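Local atomic coordinates of porin (Rhodobacter capsulatus, PDB entry 2POR), a protein that forms water-filled channels in the outer membrane that let small hydrophilic solutes, up to about 0.6 kDa, diffuse passively. Residues 20-25 with 89-94; 250-253 with 259-262; 279-284 with 289-294. All coordinates share one frame; numbering follows the deposited sequence.

Contact 1: residues 20-25 with 89-94; sequences NFSSRS and VGYTDL. With CA (calcium ion), chain D; CA (calcium ion), chain C.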
loop_
_atom_site.group_PDB
_atom_site.type_symbol
_atom_site.label_atom_id
_atom_site.label_comp_id
_atom_site.label_asym_id
_atom_site.label_seq_id
_atom_site.Cartn_x
_atom_site.Cartn_y
_atom_site.Cartn_z
ATOM N N ASN A 20 -12.063 13.329 20.178
ATOM C CA ASN A 20 -10.852 13.294 19.389
ATOM C C ASN A 20 -11.208 13.643 17.951
ATOM O O ASN A 20 -12.331 13.335 17.528
ATOM C CB ASN A 20 -10.232 11.913 19.345
ATOM C CG ASN A 20 -9.240 11.660 20.479
ATOM O OD1 ASN A 20 -8.058 12.030 20.388
ATOM N ND2 ASN A 20 -9.752 10.939 21.459
ATOM N N PHE A 21 -10.275 14.215 17.206
ATOM C CA PHE A 21 -10.427 14.375 15.752
ATOM C C PHE A 21 -10.372 12.973 15.137
ATOM O O PHE A 21 -9.596 12.125 15.603
ATOM C CB PHE A 21 -9.281 15.217 15.153
ATOM C CG PHE A 21 -9.119 16.673 15.602
ATOM C CD1 PHE A 21 -10.184 17.400 16.111
ATOM C CD2 PHE A 21 -7.865 17.242 15.479
ATOM C CE1 PHE A 21 -9.956 18.698 16.495
ATOM C CE2 PHE A 21 -7.660 18.548 15.869
ATOM C CZ PHE A 21 -8.708 19.265 16.375
ATOM N N SER A 22 -11.178 12.648 14.116
ATOM C CA SER A 22 -11.157 11.351 13.478
ATOM C C SER A 22 -11.398 11.578 11.977
ATOM O O SER A 22 -12.400 12.183 11.602
ATOM C CB SER A 22 -12.234 10.500 14.057
ATOM O OG SER A 22 -12.078 9.178 13.583
ATOM N N SER A 23 -10.510 11.147 11.098
ATOM C CA SER A 23 -10.659 11.354 9.665
ATOM C C SER A 23 -10.011 10.223 8.888
ATOM O O SER A 23 -9.251 9.438 9.471
ATOM C CB SER A 23 -10.036 12.698 9.335
ATOM O OG SER A 23 -8.637 12.784 9.510
ATOM N N ARG A 24 -10.312 9.996 7.613
ATOM C CA ARG A 24 -9.651 8.997 6.793
ATOM C C ARG A 24 -10.003 9.281 5.332
ATOM O O ARG A 24 -10.955 10.020 5.083
ATOM C CB ARG A 24 -10.123 7.580 7.060
ATOM C CG ARG A 24 -11.494 7.166 6.704
ATOM C CD ARG A 24 -11.601 5.698 6.809
ATOM N NE ARG A 24 -12.950 5.366 6.362
ATOM C CZ ARG A 24 -13.599 4.227 6.567
ATOM N NH1 ARG A 24 -13.094 3.213 7.260
ATOM N NH2 ARG A 24 -14.777 4.066 5.968
ATOM N N SER A 25 -9.293 8.711 4.385
ATOM C CA SER A 25 -9.692 8.734 2.991
ATOM C C SER A 25 -9.282 7.386 2.447
ATOM O O SER A 25 -8.313 6.754 2.915
ATOM C CB SER A 25 -9.016 9.897 2.227
ATOM O OG SER A 25 -7.634 10.053 2.373
ATOM N N VAL A 89 -25.019 3.708 12.062
ATOM C CA VAL A 89 -25.036 4.939 12.819
ATOM C C VAL A 89 -23.643 5.520 12.958
ATOM O O VAL A 89 -22.688 4.764 13.206
ATOM C CB VAL A 89 -25.665 4.632 14.201
ATOM C CG1 VAL A 89 -25.511 5.842 15.124
ATOM C CG2 VAL A 89 -27.133 4.249 14.017
ATOM N N GLY A 90 -23.632 6.864 12.838
ATOM C CA GLY A 90 -22.513 7.785 13.017
ATOM C C GLY A 90 -21.607 7.947 11.783
ATOM O O GLY A 90 -21.484 7.027 10.973
ATOM N N TYR A 91 -20.932 9.087 11.591
ATOM C CA TYR A 91 -20.060 9.261 10.442
ATOM C C TYR A 91 -18.873 8.329 10.504
ATOM O O TYR A 91 -18.316 8.042 9.458
ATOM C CB TYR A 91 -19.596 10.713 10.355
ATOM C CG TYR A 91 -18.305 11.118 11.058
ATOM C CD1 TYR A 91 -17.118 11.042 10.384
ATOM C CD2 TYR A 91 -18.313 11.582 12.358
ATOM C CE1 TYR A 91 -15.959 11.425 11.011
ATOM C CE2 TYR A 91 -17.150 11.978 12.997
ATOM C CZ TYR A 91 -15.988 11.887 12.307
ATOM O OH TYR A 91 -14.815 12.237 12.903
ATOM N N THR A 92 -18.408 7.853 11.686
ATOM C CA THR A 92 -17.249 6.945 11.782
ATOM C C THR A 92 -17.713 5.487 11.841
ATOM O O THR A 92 -16.869 4.605 11.861
ATOM C CB THR A 92 -16.375 7.244 13.063
ATOM O OG1 THR A 92 -17.235 7.051 14.179
ATOM C CG2 THR A 92 -15.860 8.641 13.186
ATOM N N ASP A 93 -19.029 5.189 11.815
ATOM C CA ASP A 93 -19.659 3.880 11.998
ATOM C C ASP A 93 -19.355 3.452 13.429
ATOM O O ASP A 93 -18.362 2.758 13.716
ATOM C CB ASP A 93 -19.128 2.824 10.993
ATOM C CG ASP A 93 -19.788 1.460 11.073
ATOM O OD1 ASP A 93 -20.768 1.215 11.791
ATOM O OD2 ASP A 93 -19.335 0.540 10.398
ATOM N N LEU A 94 -20.188 3.939 14.352
ATOM C CA LEU A 94 -19.929 3.785 15.795
ATOM C C LEU A 94 -20.212 2.384 16.275
ATOM O O LEU A 94 -21.242 2.121 16.882
ATOM C CB LEU A 94 -20.784 4.742 16.615
ATOM C CG LEU A 94 -20.473 6.194 16.547
ATOM C CD1 LEU A 94 -21.634 6.987 17.181
ATOM C CD2 LEU A 94 -19.147 6.453 17.219
HETATM CA CA CA D . -6.327 12.317 19.088
HETATM CA CA CA C . -20.758 -1.103 11.518
HETATM O O HOH W 1 -7.319 11.548 17.104
HETATM O O HOH W 2 -21.840 -1.005 9.387
HETATM O O HOH W 3 -19.332 -2.366 10.332
#
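Tyr91 meets Ser22 end-on: the phenol oxygen OH lies 2.7 Å from Ser22 O, and that carbonyl oxygen sits at the edge of the ring, in its plane. The pair reads as a hydrogen bond given by the phenol, although the place of OH is less sure than usual, because another atom of the model lies too near it. Tyr91 OH, with the same reservation, lies 3.3 Å from Ser22 CB. Beside it, Thr92 CG2 touches Ser22 OG at 3.8 Å and also covers one face of the Tyr91 ring, off-centre toward the rim. Ser22 OG is turned anti to the backbone N (chi1 -171°), where it hydrogen-bonds Glu141 of the second subunit; Thr92 CG2, a methyl, only packs against it.

One shell out, a type I turn from Gly90 to Asp93 presents both side chains, and Thr92 has its polar partner in Asp294 of the wall. Arg9, Val278 and Lys298 pack around the tyrosine. Asp93 grips a calcium ion with both carboxylate oxygens, OD1 at 2.3 Å, in a site shared with Asp95, Asn100 and Asp101. At the other end Asn20 OD1 binds a second calcium at 2.2 Å, completed by ligands from the second subunit that include Asn116 and Asp136.

With an alanine in place of Tyr91, Ser22 O would probably be left without its phenol partner, and a gap would open between the turn and strand 19-34. In this porin a small, mostly buried contact joins the inward-folded loop to a wall strand that also faces the trimer interface, while two calcium ions, one bound by Asp93 on the loop and one by Asn20 on the strand, hold residues near it.

Contact 2: residues 250-253 with 259-262; sequences QVLD and DVTY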
loop_
_atom_site.group_PDB
_atom_site.type_symbol
_atom_site.label_atom_id
_atom_site.label_comp_id
_atom_site.label_asym_id
_atom_site.label_seq_id
_atom_site.Cartn_x
_atom_site.Cartn_y
_atom_site.Cartn_z
ATOM N N GLN A 250 -30.294 -4.332 19.307
ATOM C CA GLN A 250 -29.991 -5.728 19.142
ATOM C C GLN A 250 -29.750 -6.280 20.543
ATOM O O GLN A 250 -29.370 -5.520 21.455
ATOM C CB GLN A 250 -28.704 -5.976 18.376
ATOM C CG GLN A 250 -28.547 -5.178 17.130
ATOM C CD GLN A 250 -27.531 -5.816 16.228
ATOM O OE1 GLN A 250 -27.640 -6.981 15.885
ATOM N NE2 GLN A 250 -26.493 -5.131 15.800
ATOM N N VAL A 251 -30.026 -7.566 20.724
ATOM C CA VAL A 251 -29.616 -8.194 21.957
ATOM C C VAL A 251 -28.982 -9.506 21.585
ATOM O O VAL A 251 -29.314 -10.211 20.615
ATOM C CB VAL A 251 -30.787 -8.402 23.033
ATOM C CG1 VAL A 251 -32.014 -7.658 22.616
ATOM C CG2 VAL A 251 -31.025 -9.849 23.317
ATOM N N LEU A 252 -27.949 -9.760 22.393
ATOM C CA LEU A 252 -27.213 -11.001 22.273
ATOM C C LEU A 252 -27.324 -11.628 23.656
ATOM O O LEU A 252 -27.063 -10.938 24.642
ATOM C CB LEU A 252 -25.786 -10.699 21.943
ATOM C CG LEU A 252 -24.811 -11.855 21.948
ATOM C CD1 LEU A 252 -25.208 -12.953 20.976
ATOM C CD2 LEU A 252 -23.452 -11.240 21.672
ATOM N N ASP A 253 -27.732 -12.881 23.718
ATOM C CA ASP A 253 -27.972 -13.578 24.965
ATOM C C ASP A 253 -27.243 -14.923 24.951
ATOM O O ASP A 253 -27.704 -15.859 24.274
ATOM C CB ASP A 253 -29.488 -13.721 25.063
ATOM C CG ASP A 253 -30.094 -14.256 26.358
ATOM O OD1 ASP A 253 -29.359 -14.828 27.163
ATOM O OD2 ASP A 253 -31.308 -14.093 26.554
ATOM N N ASP A 259 -25.758 -11.566 28.701
ATOM C CA ASP A 259 -26.597 -10.983 27.676
ATOM C C ASP A 259 -26.231 -9.515 27.590
ATOM O O ASP A 259 -25.642 -8.957 28.520
ATOM C CB ASP A 259 -28.089 -11.102 27.997
ATOM C CG ASP A 259 -28.546 -10.557 29.350
ATOM O OD1 ASP A 259 -28.630 -9.350 29.528
ATOM O OD2 ASP A 259 -28.823 -11.357 30.236
ATOM N N VAL A 260 -26.512 -8.869 26.466
ATOM C CA VAL A 260 -26.269 -7.447 26.316
ATOM C C VAL A 260 -27.320 -6.969 25.300
ATOM O O VAL A 260 -27.755 -7.726 24.420
ATOM C CB VAL A 260 -24.789 -7.241 25.828
ATOM C CG1 VAL A 260 -24.489 -7.952 24.501
ATOM C CG2 VAL A 260 -24.548 -5.746 25.753
ATOM N N THR A 261 -27.780 -5.745 25.519
ATOM C CA THR A 261 -28.633 -5.020 24.602
ATOM C C THR A 261 -27.797 -3.802 24.208
ATOM O O THR A 261 -27.259 -3.080 25.061
ATOM C CB THR A 261 -29.949 -4.585 25.293
ATOM O OG1 THR A 261 -30.651 -5.803 25.586
ATOM C CG2 THR A 261 -30.780 -3.601 24.438
ATOM N N TYR A 262 -27.666 -3.577 22.904
ATOM C CA TYR A 262 -26.844 -2.497 22.376
ATOM C C TYR A 262 -27.673 -1.825 21.280
ATOM O O TYR A 262 -28.526 -2.451 20.631
ATOM C CB TYR A 262 -25.514 -3.082 21.844
ATOM C CG TYR A 262 -25.498 -4.354 20.988
ATOM C CD1 TYR A 262 -25.854 -5.620 21.461
ATOM C CD2 TYR A 262 -25.038 -4.250 19.685
ATOM C CE1 TYR A 262 -25.741 -6.749 20.650
ATOM C CE2 TYR A 262 -24.914 -5.378 18.867
ATOM C CZ TYR A 262 -25.262 -6.619 19.352
ATOM O OH TYR A 262 -25.092 -7.711 18.535
#
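Gln250 lies across the Tyr262 ring, its side chain running obliquely over one of the ring's faces. CB sits over that face, 3.8 Å from the ring centroid and 18° off the normal, a CH-pi contact. CG then passes CE2 at 4.0 Å, and CD follows the same ring atom more closely. At the tip, NE2 stands 3.5 Å from CE2, with the amide turned 38° from the ring plane, so the two groups are neither stacked nor perpendicular. OE1 comes near the phenol OH without bonding it; its hydrogen bond is to Tyr200 OH, while NE2 is held by the carbonyls of Gly99 and Asp101. Three bonds thus fix the rotation of a buried amide, and the last of them reaches the backbone of a calcium ligand.

Between the backbones, two hydrogen-bonded pairs, Gln250 with Tyr262 and Leu252 with Val260, lock the strands in antiparallel register; the shortest of their bonds runs from Val260 N to Leu252 O at 2.8 Å. Leu252 CB continues the apolar surface, meeting Val260 CG1 at 4.0 Å. On the other face Val251 and Thr261 stand side by side, as do Asp253 and Asp259 farther along, with carboxylate planes 70° apart and Asp253 OD1 4.7 Å from Asp259 OD2, a closeness that might raise the proton affinity of one.

This is the end of a barrel hairpin near its turn. Strand 243-254 is flanked by strand 226-240, where Tyr232 and Lys230 pair with it, and strand 258-272 by strand 275-284, whose Asn284 packs on Val260 and Tyr262.

Contact 3: residues 279-284 with 289-294; sequences GGIADN and SDMVAD. With C8E ((hydroxyethyloxy)tri(ethyloxy)octane), chain F.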
loop_
_atom_site.group_PDB
_atom_site.type_symbol
_atom_site.label_atom_id
_atom_site.label_comp_id
_atom_site.label_asym_id
_atom_site.label_seq_id
_atom_site.Cartn_x
_atom_site.Cartn_y
_atom_site.Cartn_z
ATOM N N GLY A 279 -24.146 12.250 12.123
ATOM C CA GLY A 279 -23.825 12.235 13.541
ATOM C C GLY A 279 -24.638 11.134 14.182
ATOM O O GLY A 279 -25.619 10.666 13.590
ATOM N N GLY A 280 -24.295 10.654 15.372
ATOM C CA GLY A 280 -25.040 9.564 15.980
ATOM C C GLY A 280 -24.565 9.324 17.404
ATOM O O GLY A 280 -23.599 9.933 17.863
ATOM N N ILE A 281 -25.273 8.436 18.050
ATOM C CA ILE A 281 -25.076 8.119 19.441
ATOM C C ILE A 281 -25.170 6.601 19.491
ATOM O O ILE A 281 -25.957 6.004 18.744
ATOM C CB ILE A 281 -26.210 8.947 20.161
ATOM C CG1 ILE A 281 -25.473 9.713 21.163
ATOM C CG2 ILE A 281 -27.365 8.205 20.812
ATOM C CD1 ILE A 281 -25.023 11.037 20.564
ATOM N N ALA A 282 -24.363 5.898 20.301
ATOM C CA ALA A 282 -24.491 4.451 20.415
ATOM C C ALA A 282 -24.078 4.024 21.836
ATOM O O ALA A 282 -23.250 4.670 22.506
ATOM C CB ALA A 282 -23.585 3.713 19.432
ATOM N N ASP A 283 -24.666 2.929 22.308
ATOM C CA ASP A 283 -24.371 2.402 23.631
ATOM C C ASP A 283 -24.829 0.980 23.823
ATOM O O ASP A 283 -25.389 0.336 22.923
ATOM C CB ASP A 283 -25.040 3.277 24.658
ATOM C CG ASP A 283 -24.354 3.290 26.014
ATOM O OD1 ASP A 283 -23.326 2.626 26.260
ATOM O OD2 ASP A 283 -24.897 4.028 26.822
ATOM N N ASN A 284 -24.530 0.436 24.992
ATOM C CA ASN A 284 -25.108 -0.841 25.332
ATOM C C ASN A 284 -25.374 -0.724 26.821
ATOM O O ASN A 284 -24.987 0.243 27.476
ATOM C CB ASN A 284 -24.155 -2.016 25.050
ATOM C CG ASN A 284 -22.837 -1.948 25.775
ATOM O OD1 ASN A 284 -22.749 -1.662 26.969
ATOM N ND2 ASN A 284 -21.744 -2.171 25.082
ATOM N N SER A 289 -19.886 0.769 30.363
ATOM C CA SER A 289 -20.202 1.510 29.161
ATOM C C SER A 289 -20.780 2.905 29.247
ATOM O O SER A 289 -21.904 3.139 29.717
ATOM C CB SER A 289 -21.121 0.636 28.324
ATOM O OG SER A 289 -20.403 -0.570 28.048
ATOM N N ASP A 290 -19.934 3.843 28.796
ATOM C CA ASP A 290 -20.386 5.224 28.609
ATOM C C ASP A 290 -20.734 5.265 27.110
ATOM O O ASP A 290 -20.150 4.534 26.307
ATOM C CB ASP A 290 -19.320 6.293 28.805
ATOM C CG ASP A 290 -18.183 5.958 29.754
ATOM O OD1 ASP A 290 -17.183 5.353 29.315
ATOM O OD2 ASP A 290 -18.323 6.343 30.918
ATOM N N MET A 291 -21.669 6.133 26.742
ATOM C CA MET A 291 -22.137 6.316 25.380
ATOM C C MET A 291 -21.055 6.937 24.502
ATOM O O MET A 291 -20.402 7.912 24.947
ATOM C CB MET A 291 -23.316 7.227 25.439
ATOM C CG MET A 291 -24.069 7.481 24.155
ATOM S SD MET A 291 -25.209 8.843 24.492
ATOM C CE MET A 291 -24.054 10.184 24.620
ATOM N N VAL A 292 -20.883 6.339 23.301
ATOM C CA VAL A 292 -20.011 6.917 22.271
ATOM C C VAL A 292 -20.885 7.807 21.351
ATOM O O VAL A 292 -22.119 7.668 21.288
ATOM C CB VAL A 292 -19.282 5.813 21.421
ATOM C CG1 VAL A 292 -18.341 5.116 22.366
ATOM C CG2 VAL A 292 -20.212 4.816 20.764
ATOM N N ALA A 293 -20.312 8.779 20.666
ATOM C CA ALA A 293 -21.063 9.685 19.811
ATOM C C ALA A 293 -20.117 10.245 18.760
ATOM O O ALA A 293 -18.887 10.190 18.948
ATOM C CB ALA A 293 -21.607 10.865 20.609
ATOM N N ASP A 294 -20.599 10.789 17.631
ATOM C CA ASP A 294 -19.706 11.500 16.723
ATOM C C ASP A 294 -20.481 12.520 15.908
ATOM O O ASP A 294 -21.727 12.468 15.926
ATOM C CB ASP A 294 -19.001 10.513 15.806
ATOM C CG ASP A 294 -19.814 9.770 14.757
ATOM O OD1 ASP A 294 -20.865 10.203 14.297
ATOM O OD2 ASP A 294 -19.358 8.713 14.359
HETATM C C1 C8E F . -28.577 12.143 17.130
HETATM C C2 C8E F . -27.501 12.639 16.143
HETATM C C3 C8E F . -26.522 13.702 16.666
HETATM C C4 C8E F . -25.404 13.234 17.607
HETATM C C5 C8E F . -24.520 14.448 17.865
HETATM C C6 C8E F . -23.489 14.237 18.956
HETATM C C7 C8E F . -23.037 15.582 19.555
HETATM C C8 C8E F . -21.876 16.280 18.831
HETATM O O9 C8E F . -21.679 17.710 18.982
HETATM C C10 C8E F . -20.682 18.180 19.923
HETATM C C11 C8E F . -19.290 18.699 19.512
HETATM O O12 C8E F . -18.583 19.458 20.511
HETATM C C13 C8E F . -17.494 18.784 21.172
HETATM C C14 C8E F . -16.090 19.418 21.339
HETATM O O15 C8E F . -15.115 19.501 20.276
HETATM C C16 C8E F . -13.868 18.874 20.623
HETATM C C17 C8E F . -12.621 19.164 19.804
HETATM O O18 C8E F . -11.389 18.541 20.160
HETATM C C19 C8E F . -10.389 19.540 20.367
HETATM C C20 C8E F . -9.974 19.869 21.798
HETATM O O21 C8E F . -9.082 20.979 21.907
#
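Met291 sets CG anti to its own backbone nitrogen (chi1 -175°), runs extended to sulfur and then bends at the last torsion, which lays SD 3.5 Å from Ile281 CG1 as the two side chains cross. At its far end Ile281 CD1 lies 3.4 Å from Ala293 CB, closer than carbons normally pack. Asn284 CG instead sits between its backbone nitrogen and carbonyl carbon (chi1 58°), and from there OD1 accepts a bond from Ser289 OG, 2.8 Å long, with the hydroxyl tilted 21° out of the amide plane. The same OD1 also takes Leu286 N, and ND2 reaches Arg97 O, so both ends of the amide are held.

These side chains decorate the last hairpin of the 16-stranded antiparallel porin barrel, where strand 275-284 meets the closing strand 292-300. Gly280 pairs with Asp294 and Ala282 with Val292, each through two backbone bonds, and Ala282 CB touches Val292 CG2 on the face that carries Asp294. Toward the turn the strand pairing stops, and Asp283 takes over: its side chain crosses that of Met291 at about a right angle, OD2 lying 3.8 Å from Met291 CB, while OD1 receives a weak bond from Asn284 N.

The octyl chain of a bound detergent lies against Ile281, with its C4 3.7 Å from Ile281 CD1, and against the backbone of Gly280. Beyond the hairpin, Ala293 bonds to Tyr14 of strand 2-14, the neighbour across which the cylinder is sealed.

All three contacts involve the same barrel wall. Contacts 1 and 3 lie closest, their centres about 12 Å apart, and they share Asp294: OD2 probably bonds Thr92 OG1 at 2.7 Å and OD1 Tyr91 N at 2.9 Å, consistent with the final hairpin helping to position the inward loop. Contact 3 also adjoins contact 2, with centres about 16 Å apart, through Asn284 CB, which packs 3.3 Å from Thr261 O on the adjacent strand. Contacts 1 and 2 do not touch, their nearest atoms being about 8 Å apart, yet both lead to one calcium site: Asp93 binds the ion in contact 1, whereas Gln250 of contact 2 bonds the backbone of its ligand Asp101.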